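Local coordinates for protein ofchtiv-g5 (Ostrinia furnacalis, PDB 6JM8) that probably hydrolyses the glycosidic bonds of chitin, as a group IV insect chitinase of glycoside hydrolase family 18, at residues L126-R131 and V173-V178; V165-E170 and V190-M195. All coordinates share one frame; numbering follows the deposited sequence.

Interaction 1 (L126-R131 and V173-V178); sequences LYPNRR and VQSYDV. With NAG (2-acetamido-2-deoxy-beta-D-glucopyranose), chain B; NAG (2-acetamido-2-deoxy-beta-D-glucopyranose), chain C.
Ser175 meets Pro128 where the loop after strand 120-124 of the family 18 barrel is pinned to the end of helix 169-175, an example of a substrate-facing loop held from behind by side-chain-to-backbone hydrogen bonds given in both directions. The serine hydroxyl, OG, donates to the carbonyl O of Pro128 across 2.6 Å and lies in the carbonyl plane. Beside this bond the packing is close: Pro128 CB stands 3.4 Å from Ser175 O, and the CD corner of the proline crosses the Tyr176 ring obliquely near CE1, while Asp139 and Phe143 of helix 138-154 touch the proline as well. Pro128 and Asn129 form the corner of a type II turn from Tyr127 to Arg130, and the asparagine reaches back so that its ND2 donates to Gln174 O (3.0 Å, 147° at the hydrogen) on a lone pair.

The other side is looser and watery. Arg130 crosses Gln174 at about a right angle, with CG 3.6 Å from OE1, and one water bridges Arg130 NE to Gln174 OE1. The amide nitrogen of Gln174 turns instead to Glu170 O. A bend at chi3 (76°) folds the guanidinium of Arg130 over the Tyr127 ring, NH1 lying 3.4 Å above the ring plane toward the rim, on the face opposite Leu126 CB. A second water accepts from Arg130 NH1 and donates to Ser175 OG at 2.7 Å.

The Tyr127 hydroxyl is hydrogen-bonded to O6 of the chain B sugar at 2.7 Å. Since Ser175 OG spends its proton on Pro128 O and accepts one from water, two bonds grip it; the turn directly, and through a water the arginine that lies over this sugar-binding tyrosine, are tied to the same hydroxyl.

Interaction 2 (V165-E170 and V190-M195); sequences VSAVEE and VMTYDM. With NAG (2-acetamido-2-deoxy-beta-D-glucopyranose), chain B; NAG (2-acetamido-2-deoxy-beta-D-glucopyranose), chain C; NAG (2-acetamido-2-deoxy-beta-D-glucopyranose), chain D.
Strands 160-166 and 187-191 lie side by side and parallel in the TIM barrel, and this contact joins them where they run out into the sugar-binding loops. Met191 N donates to Val165 O at 2.9 Å in a nearly straight bond (168° at the hydrogen). The methionine side chain then bends at chi3 (-60°), bringing CE back to 3.3 Å from the same Val165 O and leaving SD beside the acetamido group of the chain C sugar, 3.3 Å from its O7. Were an alanine in its place, a gap would probably open over the Val165 carbonyl, and the acetamido group would lose the sulfur beside its O7.

Where strand 187-191 gives way to loop, Met191 and Thr192 are the centres of successive inverse gamma turns; in family 18 barrels the sugars bind at these C-terminal ends of the strands. Ala167 CB packs against the loop backbone, 3.2 Å from Met191 O and 3.8 Å from Val190 CG1, with Thr192 CG2 and Met195 CE close by. Val168 and Met195 lie alongside each other, running oppositely, with Val168 CG1 3.6 Å from Met195 SD, while Val168 CG2 meets the acetamido methyl of the chain D sugar. Asp194 OD2 accepts from O6 of the chain C sugar at 2.8 Å; its other oxygen, OD1, is held by a salt bridge to Arg252 and a hydrogen bond with Tyr250.

How the interactions relate
Interactions 1 and 2 are neighbouring contacts, their centres about 11 Å apart, that both reach the bound glycan. Their segments alternate along the chain, and both draw on helix 169-175. They touch directly: Tyr176 OH lies 3.1 Å from Ser166 N, a probable hydrogen bond, and Tyr127 CE2 packs 3.7 Å from Ser166 CB and 4.1 Å from Met191 CE. They also converge on the chain B sugar: its O6, the partner of Tyr127, lies 2.8 Å from a water that donates to Met191 O. Leu126 of interaction 1 occupies the position where the family 18 DxxDxDxE signature normally ends in glutamate, close to the linkage between the chain B and chain C sugars.

Interaction 1 (L126-R131 and V173-V178)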
ATOM      1  N   LEU A 126      11.354  -2.824   1.162  1.00 15.96           N
ATOM      2  CA  LEU A 126      11.412  -1.755   0.174  1.00 19.30           C
ATOM      3  C   LEU A 126      12.792  -1.147  -0.020  1.00 16.72           C
ATOM      4  O   LEU A 126      13.078  -0.230   0.677  1.00 20.32           O
ATOM      5  CB  LEU A 126      10.424  -0.636   0.538  1.00 17.90           C
ATOM      6  CG  LEU A 126       8.937  -0.852   0.390  1.00 23.29           C
ATOM      7  CD1 LEU A 126       8.535  -2.239   0.562  1.00 19.76           C
ATOM      8  CD2 LEU A 126       7.978   0.138   1.008  1.00 23.73           C
ATOM      9  N   TYR A 127      13.610  -1.639  -0.946  1.00 14.08           N
ATOM     10  CA  TYR A 127      13.320  -2.783  -1.815  1.00 16.09           C
ATOM     11  C   TYR A 127      14.626  -3.521  -2.080  1.00 19.03           C
ATOM     12  O   TYR A 127      15.691  -2.940  -1.915  1.00 16.57           O
ATOM     13  CB  TYR A 127      12.716  -2.373  -3.171  1.00 17.24           C
ATOM     14  CG  TYR A 127      11.756  -1.213  -3.185  1.00 19.20           C
ATOM     15  CD1 TYR A 127      12.217   0.095  -3.144  1.00 23.42           C
ATOM     16  CD2 TYR A 127      10.390  -1.418  -3.291  1.00 18.36           C
ATOM     17  CE1 TYR A 127      11.338   1.168  -3.173  1.00 21.11           C
ATOM     18  CE2 TYR A 127       9.506  -0.347  -3.318  1.00 20.91           C
ATOM     19  CZ  TYR A 127       9.984   0.939  -3.262  1.00 21.68           C
ATOM     20  OH  TYR A 127       9.092   1.988  -3.293  1.00 31.53           O
ATOM     21  N   PRO A 128      14.552  -4.774  -2.531  1.00 15.56           N
ATOM     22  CA  PRO A 128      15.775  -5.477  -2.951  1.00 14.92           C
ATOM     23  C   PRO A 128      16.523  -4.689  -4.015  1.00 16.98           C
ATOM     24  O   PRO A 128      15.932  -4.207  -4.984  1.00 18.98           O
ATOM     25  CB  PRO A 128      15.248  -6.810  -3.498  1.00 19.03           C
ATOM     26  CG  PRO A 128      13.965  -7.031  -2.790  1.00 17.96           C
ATOM     27  CD  PRO A 128      13.368  -5.652  -2.607  1.00 20.20           C
ATOM     28  N   ASN A 129      17.834  -4.540  -3.804  1.00 15.61           N
ATOM     29  CA  ASN A 129      18.733  -3.865  -4.745  1.00 16.52           C
ATOM     30  C   ASN A 129      18.361  -2.394  -4.935  1.00 23.27           C
ATOM     31  O   ASN A 129      18.542  -1.830  -6.015  1.00 17.18           O
ATOM     32  CB  ASN A 129      18.773  -4.595  -6.094  1.00 25.21           C
ATOM     33  CG  ASN A 129      19.839  -4.046  -7.038  1.00 19.01           C
ATOM     34  OD1 ASN A 129      20.821  -3.445  -6.605  1.00 21.94           O
ATOM     35  ND2 ASN A 129      19.630  -4.235  -8.336  1.00 19.84           N
ATOM     36  N   ARG A 130      17.855  -1.741  -3.891  1.00 16.89           N
ATOM     37  CA  ARG A 130      17.480  -0.339  -4.008  1.00 17.82           C
ATOM     38  C   ARG A 130      17.702   0.367  -2.677  1.00 22.51           C
ATOM     39  O   ARG A 130      17.900  -0.265  -1.637  1.00 20.23           O
ATOM     40  CB  ARG A 130      16.026  -0.184  -4.466  1.00 19.51           C
ATOM     41  CG  ARG A 130      15.807  -0.496  -5.939  1.00 25.81           C
ATOM     42  CD  ARG A 130      14.376  -0.271  -6.349  1.00 30.43           C
ATOM     43  NE  ARG A 130      14.079   1.148  -6.497  1.00 33.22           N
ATOM     44  CZ  ARG A 130      12.853   1.641  -6.609  1.00 24.16           C
ATOM     45  NH1 ARG A 130      11.807   0.827  -6.591  1.00 22.43           N
ATOM     46  NH2 ARG A 130      12.670   2.948  -6.739  1.00 30.53           N
ATOM     47  N   ARG A 131      17.672   1.698  -2.735  1.00 17.93           N
ATOM     48  CA  ARG A 131      17.822   2.583  -1.569  1.00 23.26           C
ATOM     49  C   ARG A 131      19.172   2.273  -0.923  1.00 28.49           C
ATOM     50  O   ARG A 131      20.190   2.255  -1.632  1.00 22.66           O
ATOM     51  CB  ARG A 131      16.604   2.439  -0.670  1.00 20.57           C
ATOM     52  CG  ARG A 131      15.306   2.874  -1.333  1.00 19.96           C
ATOM     53  CD  ARG A 131      14.116   2.609  -0.435  1.00 22.32           C
ATOM     54  NE  ARG A 131      13.992   3.607   0.622  1.00 19.95           N
ATOM     55  CZ  ARG A 131      13.354   3.402   1.768  1.00 23.71           C
ATOM     56  NH1 ARG A 131      12.785   2.230   2.013  1.00 22.81           N
ATOM     57  NH2 ARG A 131      13.288   4.367   2.675  1.00 23.65           N
ATOM     58  N   VAL A 173      12.071  -4.494 -12.271  1.00 21.59           N
ATOM     59  CA  VAL A 173      13.209  -5.225 -12.819  1.00 19.36           C
ATOM     60  C   VAL A 173      14.450  -5.055 -11.956  1.00 26.82           C
ATOM     61  O   VAL A 173      15.347  -5.904 -11.991  1.00 23.90           O
ATOM     62  CB  VAL A 173      13.504  -4.800 -14.277  1.00 18.72           C
ATOM     63  CG1 VAL A 173      12.334  -5.150 -15.193  1.00 25.70           C
ATOM     64  CG2 VAL A 173      13.835  -3.312 -14.351  1.00 20.32           C
ATOM     65  N   GLN A 174      14.526  -3.977 -11.173  1.00 22.18           N
ATOM     66  CA  GLN A 174      15.672  -3.784 -10.293  1.00 23.05           C
ATOM     67  C   GLN A 174      15.669  -4.735  -9.104  1.00 19.53           C
ATOM     68  O   GLN A 174      16.729  -4.959  -8.510  1.00 18.69           O
ATOM     69  CB  GLN A 174      15.712  -2.348  -9.763  1.00 16.26           C
ATOM     70  CG  GLN A 174      16.027  -1.270 -10.782  1.00 26.55           C
ATOM     71  CD  GLN A 174      15.988   0.114 -10.158  1.00 34.90           C
ATOM     72  OE1 GLN A 174      16.807   0.443  -9.299  1.00 33.73           O
ATOM     73  NE2 GLN A 174      15.017   0.922 -10.569  1.00 29.30           N
ATOM     74  N   SER A 175      14.516  -5.300  -8.746  1.00 18.87           N
ATOM     75  CA  SER A 175      14.349  -5.918  -7.437  1.00 16.49           C
ATOM     76  C   SER A 175      13.936  -7.380  -7.457  1.00 18.55           C
ATOM     77  O   SER A 175      14.322  -8.117  -6.548  1.00 19.21           O
ATOM     78  CB  SER A 175      13.310  -5.138  -6.613  1.00 20.06           C
ATOM     79  OG  SER A 175      13.745  -3.814  -6.361  1.00 20.27           O
ATOM     80  N   TYR A 176      13.159  -7.828  -8.440  1.00 16.93           N
ATOM     81  CA  TYR A 176      12.495  -9.118  -8.324  1.00 18.57           C
ATOM     82  C   TYR A 176      12.745  -9.999  -9.536  1.00 22.48           C
ATOM     83  O   TYR A 176      12.804  -9.519 -10.672  1.00 22.33           O
ATOM     84  CB  TYR A 176      10.984  -8.947  -8.151  1.00 18.89           C
ATOM     85  CG  TYR A 176      10.585  -7.854  -7.191  1.00 20.07           C
ATOM     86  CD1 TYR A 176      10.788  -7.996  -5.825  1.00 19.05           C
ATOM     87  CD2 TYR A 176       9.991  -6.687  -7.650  1.00 18.38           C
ATOM     88  CE1 TYR A 176      10.415  -7.000  -4.944  1.00 26.33           C
ATOM     89  CE2 TYR A 176       9.619  -5.685  -6.778  1.00 21.87           C
ATOM     90  CZ  TYR A 176       9.833  -5.849  -5.427  1.00 20.46           C
ATOM     91  OH  TYR A 176       9.460  -4.855  -4.556  1.00 17.85           O
ATOM     92  N   ASP A 177      12.892 -11.295  -9.275  1.00 22.32           N
ATOM     93  CA  ASP A 177      12.662 -12.328 -10.280  1.00 20.97           C
ATOM     94  C   ASP A 177      11.207 -12.747 -10.123  1.00 20.13           C
ATOM     95  O   ASP A 177      10.871 -13.549  -9.248  1.00 23.71           O
ATOM     96  CB  ASP A 177      13.614 -13.503 -10.097  1.00 23.96           C
ATOM     97  CG  ASP A 177      13.434 -14.562 -11.166  1.00 37.69           C
ATOM     98  OD1 ASP A 177      13.904 -14.345 -12.302  1.00 46.24           O
ATOM     99  OD2 ASP A 177      12.817 -15.606 -10.875  1.00 34.38           O
ATOM    100  N   VAL A 178      10.342 -12.184 -10.970  1.00 16.40           N
ATOM    101  CA  VAL A 178       8.897 -12.340 -10.786  1.00 18.54           C
ATOM    102  C   VAL A 178       8.468 -13.802 -10.668  1.00 24.95           C
ATOM    103  O   VAL A 178       7.764 -14.137  -9.705  1.00 25.80           O
ATOM    104  CB  VAL A 178       8.140 -11.585 -11.889  1.00 19.89           C
ATOM    105  CG1 VAL A 178       6.664 -11.930 -11.850  1.00 21.76           C
ATOM    106  CG2 VAL A 178       8.350 -10.083 -11.748  1.00 21.12           C
TER
HETATM  107  C1  NAG B   2       7.458   5.387  -2.181  1.00 33.74           C
HETATM  108  C2  NAG B   2       6.921   6.007  -0.905  1.00 17.76           C
HETATM  109  C3  NAG B   2       6.656   4.931   0.157  1.00 26.01           C
HETATM  110  C4  NAG B   2       5.839   3.767  -0.398  1.00 24.58           C
HETATM  111  C5  NAG B   2       6.450   3.293  -1.717  1.00 37.10           C
HETATM  112  C6  NAG B   2       5.659   2.217  -2.426  1.00 35.36           C
HETATM  113  C7  NAG B   2       7.487   8.206   0.071  1.00 30.31           C
HETATM  114  C8  NAG B   2       8.593   9.101   0.550  1.00 26.85           C
HETATM  115  N2  NAG B   2       7.852   7.011  -0.409  1.00 33.61           N
HETATM  116  O3  NAG B   2       5.930   5.514   1.232  1.00 25.82           O
HETATM  117  O4  NAG B   2       5.828   2.713   0.567  1.00 27.72           O
HETATM  118  O5  NAG B   2       6.573   4.388  -2.633  1.00 29.95           O
HETATM  119  O6  NAG B   2       6.419   1.714  -3.513  1.00 30.04           O
HETATM  120  O7  NAG B   2       6.315   8.554   0.111  1.00 36.71           O
HETATM  121  C1  NAG C   3       4.568   1.974   0.737  1.00 30.65           C
HETATM  122  C2  NAG C   3       4.558   1.206   2.100  1.00 26.81           C
HETATM  123  C3  NAG C   3       4.398   2.160   3.295  1.00 26.78           C
HETATM  124  C4  NAG C   3       3.875   3.520   2.871  1.00 22.57           C
HETATM  125  C5  NAG C   3       2.797   3.364   1.813  1.00 24.88           C
HETATM  126  C6  NAG C   3       2.212   4.707   1.456  1.00 27.46           C
HETATM  127  C7  NAG C   3       3.786  -1.128   1.962  1.00 39.12           C
HETATM  128  C8  NAG C   3       2.606  -2.043   2.044  1.00 20.84           C
HETATM  129  N2  NAG C   3       3.530   0.174   2.130  1.00 28.63           N
HETATM  130  O3  NAG C   3       5.621   2.308   4.006  1.00 20.22           O
HETATM  131  O4  NAG C   3       3.236   4.138   3.978  1.00 30.96           O
HETATM  132  O5  NAG C   3       3.346   2.811   0.608  1.00 30.08           O
HETATM  133  O6  NAG C   3       3.058   5.372   0.529  1.00 29.42           O
HETATM  134  O7  NAG C   3       4.915  -1.546   1.732  1.00 41.24           O
HETATM  135  O   HOH W   1      18.968  -0.544  -8.706  1.00 27.88           O
HETATM  136  O   HOH W   2      11.846  -2.051  -6.938  1.00 24.29           O
HETATM  137  O   HOH W   3      16.436   2.562  -7.719  1.00 33.35           O

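Interaction 2 (V165-E170 and V190-M195)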
ATOM      1  N   VAL A 165       5.156  -5.225  -3.284  1.00 16.85           N
ATOM      2  CA  VAL A 165       6.231  -5.003  -4.243  1.00 14.30           C
ATOM      3  C   VAL A 165       5.989  -3.715  -5.018  1.00 17.62           C
ATOM      4  O   VAL A 165       4.857  -3.245  -5.156  1.00 14.94           O
ATOM      5  CB  VAL A 165       6.366  -6.184  -5.227  1.00 16.83           C
ATOM      6  CG1 VAL A 165       6.700  -7.469  -4.484  1.00 19.61           C
ATOM      7  CG2 VAL A 165       5.082  -6.343  -6.023  1.00 18.35           C
ATOM      8  N   SER A 166       7.080  -3.144  -5.528  1.00 18.38           N
ATOM      9  CA  SER A 166       6.982  -1.982  -6.398  1.00 21.91           C
ATOM     10  C   SER A 166       6.240  -2.349  -7.682  1.00 24.90           C
ATOM     11  O   SER A 166       6.221  -3.506  -8.115  1.00 21.08           O
ATOM     12  CB  SER A 166       8.369  -1.423  -6.720  1.00 18.54           C
ATOM     13  OG  SER A 166       9.162  -2.366  -7.420  1.00 22.83           O
ATOM     14  N   ALA A 167       5.629  -1.338  -8.299  1.00 19.19           N
ATOM     15  CA  ALA A 167       4.625  -1.556  -9.334  1.00 23.18           C
ATOM     16  C   ALA A 167       5.197  -1.511 -10.748  1.00 16.30           C
ATOM     17  O   ALA A 167       5.100  -2.495 -11.489  1.00 22.20           O
ATOM     18  CB  ALA A 167       3.499  -0.523  -9.182  1.00 14.06           C
ATOM     19  N   VAL A 168       5.784  -0.382 -11.142  1.00 19.32           N
ATOM     20  CA  VAL A 168       6.116  -0.164 -12.545  1.00 23.69           C
ATOM     21  C   VAL A 168       7.347  -0.978 -12.937  1.00 20.97           C
ATOM     22  O   VAL A 168       8.185  -1.339 -12.106  1.00 19.97           O
ATOM     23  CB  VAL A 168       6.316   1.333 -12.836  1.00 28.88           C
ATOM     24  CG1 VAL A 168       5.092   2.115 -12.393  1.00 21.64           C
ATOM     25  CG2 VAL A 168       7.567   1.850 -12.144  1.00 31.52           C
ATOM     26  N   GLU A 169       7.450  -1.258 -14.241  1.00 23.21           N
ATOM     27  CA  GLU A 169       8.488  -2.154 -14.741  1.00 18.93           C
ATOM     28  C   GLU A 169       9.883  -1.631 -14.427  1.00 19.18           C
ATOM     29  O   GLU A 169      10.761  -2.402 -14.021  1.00 20.46           O
ATOM     30  CB  GLU A 169       8.325  -2.357 -16.248  1.00 20.25           C
ATOM     31  CG  GLU A 169       9.522  -3.025 -16.912  1.00 23.78           C
ATOM     32  CD  GLU A 169       9.270  -3.375 -18.367  1.00 27.47           C
ATOM     33  OE1 GLU A 169       8.203  -2.997 -18.895  1.00 32.09           O
ATOM     34  OE2 GLU A 169      10.140  -4.029 -18.981  1.00 36.73           O
ATOM     35  N   GLU A 170      10.109  -0.326 -14.611  1.00 20.16           N
ATOM     36  CA  GLU A 170      11.431   0.233 -14.343  1.00 25.29           C
ATOM     37  C   GLU A 170      11.864  -0.025 -12.907  1.00 24.16           C
ATOM     38  O   GLU A 170      13.059  -0.194 -12.637  1.00 27.00           O
ATOM     39  CB  GLU A 170      11.447   1.734 -14.642  1.00 26.56           C
ATOM     40  CG  GLU A 170      12.802   2.392 -14.392  1.00 34.93           C
ATOM     41  CD  GLU A 170      12.779   3.898 -14.592  1.00 56.00           C
ATOM     42  OE1 GLU A 170      11.681   4.461 -14.781  1.00 49.26           O
ATOM     43  OE2 GLU A 170      13.866   4.516 -14.554  1.00 57.47           O
ATOM     44  N   VAL A 190       0.742  -5.698  -5.456  1.00 14.63           N
ATOM     45  CA  VAL A 190       1.486  -4.724  -6.248  1.00 17.57           C
ATOM     46  C   VAL A 190       1.084  -3.320  -5.816  1.00 15.25           C
ATOM     47  O   VAL A 190      -0.090  -2.942  -5.906  1.00 17.99           O
ATOM     48  CB  VAL A 190       1.241  -4.935  -7.749  1.00 18.15           C
ATOM     49  CG1 VAL A 190       2.167  -4.057  -8.561  1.00 22.08           C
ATOM     50  CG2 VAL A 190       1.433  -6.403  -8.109  1.00 24.50           C
ATOM     51  N   MET A 191       2.061  -2.540  -5.354  1.00 17.39           N
ATOM     52  CA  MET A 191       1.808  -1.206  -4.808  1.00 16.75           C
ATOM     53  C   MET A 191       1.627  -0.225  -5.963  1.00 19.65           C
ATOM     54  O   MET A 191       2.504   0.578  -6.294  1.00 21.64           O
ATOM     55  CB  MET A 191       2.936  -0.794  -3.872  1.00 18.55           C
ATOM     56  CG  MET A 191       2.961  -1.604  -2.585  1.00 23.40           C
ATOM     57  SD  MET A 191       4.311  -1.193  -1.465  1.00 29.15           S
ATOM     58  CE  MET A 191       5.727  -1.558  -2.494  1.00 20.56           C
ATOM     59  N   THR A 192       0.446  -0.291  -6.576  1.00 17.55           N
ATOM     60  CA  THR A 192       0.110   0.539  -7.733  1.00 15.39           C
ATOM     61  C   THR A 192      -0.405   1.908  -7.282  1.00 15.26           C
ATOM     62  O   THR A 192      -1.541   2.311  -7.535  1.00 18.69           O
ATOM     63  CB  THR A 192      -0.902  -0.174  -8.623  1.00 13.17           C
ATOM     64  OG1 THR A 192      -1.820  -0.916  -7.809  1.00 15.55           O
ATOM     65  CG2 THR A 192      -0.191  -1.130  -9.566  1.00 13.30           C
ATOM     66  N   TYR A 193       0.477   2.615  -6.584  1.00 16.10           N
ATOM     67  CA  TYR A 193       0.258   3.996  -6.180  1.00 15.24           C
ATOM     68  C   TYR A 193       1.630   4.617  -5.962  1.00 18.56           C
ATOM     69  O   TYR A 193       2.660   3.983  -6.213  1.00 15.19           O
ATOM     70  CB  TYR A 193      -0.634   4.083  -4.936  1.00 18.02           C
ATOM     71  CG  TYR A 193      -0.344   3.042  -3.877  1.00 20.46           C
ATOM     72  CD1 TYR A 193       0.808   3.114  -3.104  1.00 16.99           C
ATOM     73  CD2 TYR A 193      -1.225   1.994  -3.643  1.00 19.55           C
ATOM     74  CE1 TYR A 193       1.075   2.171  -2.132  1.00 23.04           C
ATOM     75  CE2 TYR A 193      -0.964   1.045  -2.671  1.00 22.53           C
ATOM     76  CZ  TYR A 193       0.187   1.139  -1.920  1.00 24.22           C
ATOM     77  OH  TYR A 193       0.457   0.200  -0.951  1.00 29.77           O
ATOM     78  N   ASP A 194       1.643   5.866  -5.496  1.00 16.35           N
ATOM     79  CA  ASP A 194       2.872   6.658  -5.425  1.00 17.15           C
ATOM     80  C   ASP A 194       3.549   6.750  -6.788  1.00 19.65           C
ATOM     81  O   ASP A 194       4.778   6.785  -6.882  1.00 16.48           O
ATOM     82  CB  ASP A 194       3.850   6.101  -4.383  1.00 14.24           C
ATOM     83  CG  ASP A 194       3.254   6.048  -2.994  1.00 22.17           C
ATOM     84  OD1 ASP A 194       2.447   6.938  -2.652  1.00 21.76           O
ATOM     85  OD2 ASP A 194       3.590   5.110  -2.242  1.00 26.36           O
ATOM     86  N   MET A 195       2.746   6.768  -7.858  1.00 17.24           N
ATOM     87  CA  MET A 195       3.299   6.885  -9.203  1.00 19.78           C
ATOM     88  C   MET A 195       4.003   8.220  -9.386  1.00 19.99           C
ATOM     89  O   MET A 195       5.075   8.289 -10.000  1.00 19.67           O
ATOM     90  CB  MET A 195       2.191   6.721 -10.242  1.00 14.99           C
ATOM     91  CG  MET A 195       1.481   5.382 -10.183  1.00 21.91           C
ATOM     92  SD  MET A 195       2.472   4.066 -10.904  1.00 28.71           S
ATOM     93  CE  MET A 195       1.466   2.641 -10.511  1.00 17.91           C
TER
HETATM   94  C1  NAG B   2       7.458   5.387  -2.181  1.00 33.74           C
HETATM   95  C2  NAG B   2       6.921   6.007  -0.905  1.00 17.76           C
HETATM   96  C3  NAG B   2       6.656   4.931   0.157  1.00 26.01           C
HETATM   97  C4  NAG B   2       5.839   3.767  -0.398  1.00 24.58           C
HETATM   98  C5  NAG B   2       6.450   3.293  -1.717  1.00 37.10           C
HETATM   99  C6  NAG B   2       5.659   2.217  -2.426  1.00 35.36           C
HETATM  100  C7  NAG B   2       7.487   8.206   0.071  1.00 30.31           C
HETATM  101  C8  NAG B   2       8.593   9.101   0.550  1.00 26.85           C
HETATM  102  N2  NAG B   2       7.852   7.011  -0.409  1.00 33.61           N
HETATM  103  O3  NAG B   2       5.930   5.514   1.232  1.00 25.82           O
HETATM  104  O4  NAG B   2       5.828   2.713   0.567  1.00 27.72           O
HETATM  105  O5  NAG B   2       6.573   4.388  -2.633  1.00 29.95           O
HETATM  106  O6  NAG B   2       6.419   1.714  -3.513  1.00 30.04           O
HETATM  107  O7  NAG B   2       6.315   8.554   0.111  1.00 36.71           O
HETATM  108  C1  NAG C   3       4.568   1.974   0.737  1.00 30.65           C
HETATM  109  C2  NAG C   3       4.558   1.206   2.100  1.00 26.81           C
HETATM  110  C3  NAG C   3       4.398   2.160   3.295  1.00 26.78           C
HETATM  111  C4  NAG C   3       3.875   3.520   2.871  1.00 22.57           C
HETATM  112  C5  NAG C   3       2.797   3.364   1.813  1.00 24.88           C
HETATM  113  C6  NAG C   3       2.212   4.707   1.456  1.00 27.46           C
HETATM  114  C7  NAG C   3       3.786  -1.128   1.962  1.00 39.12           C
HETATM  115  C8  NAG C   3       2.606  -2.043   2.044  1.00 20.84           C
HETATM  116  N2  NAG C   3       3.530   0.174   2.130  1.00 28.63           N
HETATM  117  O3  NAG C   3       5.621   2.308   4.006  1.00 20.22           O
HETATM  118  O4  NAG C   3       3.236   4.138   3.978  1.00 30.96           O
HETATM  119  O5  NAG C   3       3.346   2.811   0.608  1.00 30.08           O
HETATM  120  O6  NAG C   3       3.058   5.372   0.529  1.00 29.42           O
HETATM  121  O7  NAG C   3       4.915  -1.546   1.732  1.00 41.24           O
HETATM  122  C1  NAG D   1       9.203   7.198  -6.744  1.00 33.62           C
HETATM  123  C2  NAG D   1       8.415   5.891  -6.635  1.00 30.01           C
HETATM  124  C3  NAG D   1       7.609   5.879  -5.338  1.00 25.32           C
HETATM  125  C4  NAG D   1       8.468   6.228  -4.125  1.00 29.88           C
HETATM  126  C5  NAG D   1       9.338   7.479  -4.354  1.00 33.17           C
HETATM  127  C6  NAG D   1      10.377   7.757  -3.270  1.00 29.31           C
HETATM  128  C7  NAG D   1       7.613   4.624  -8.583  1.00 41.73           C
HETATM  129  C8  NAG D   1       6.638   4.587  -9.730  1.00 39.75           C
HETATM  130  N2  NAG D   1       7.535   5.693  -7.779  1.00 28.99           N
HETATM  131  O1  NAG D   1      10.030   7.128  -7.853  1.00 40.93           O
HETATM  132  O3  NAG D   1       7.036   4.590  -5.187  1.00 34.50           O
HETATM  133  O4  NAG D   1       7.554   6.492  -3.073  1.00 36.71           O
HETATM  134  O5  NAG D   1      10.050   7.354  -5.585  1.00 25.15           O
HETATM  135  O6  NAG D   1      10.706   9.133  -3.165  1.00 34.38           O
HETATM  136  O7  NAG D   1       8.412   3.716  -8.385  1.00 34.03           O
HETATM  137  O   HOH W   4       5.266   1.190  -6.013  1.00 24.35           O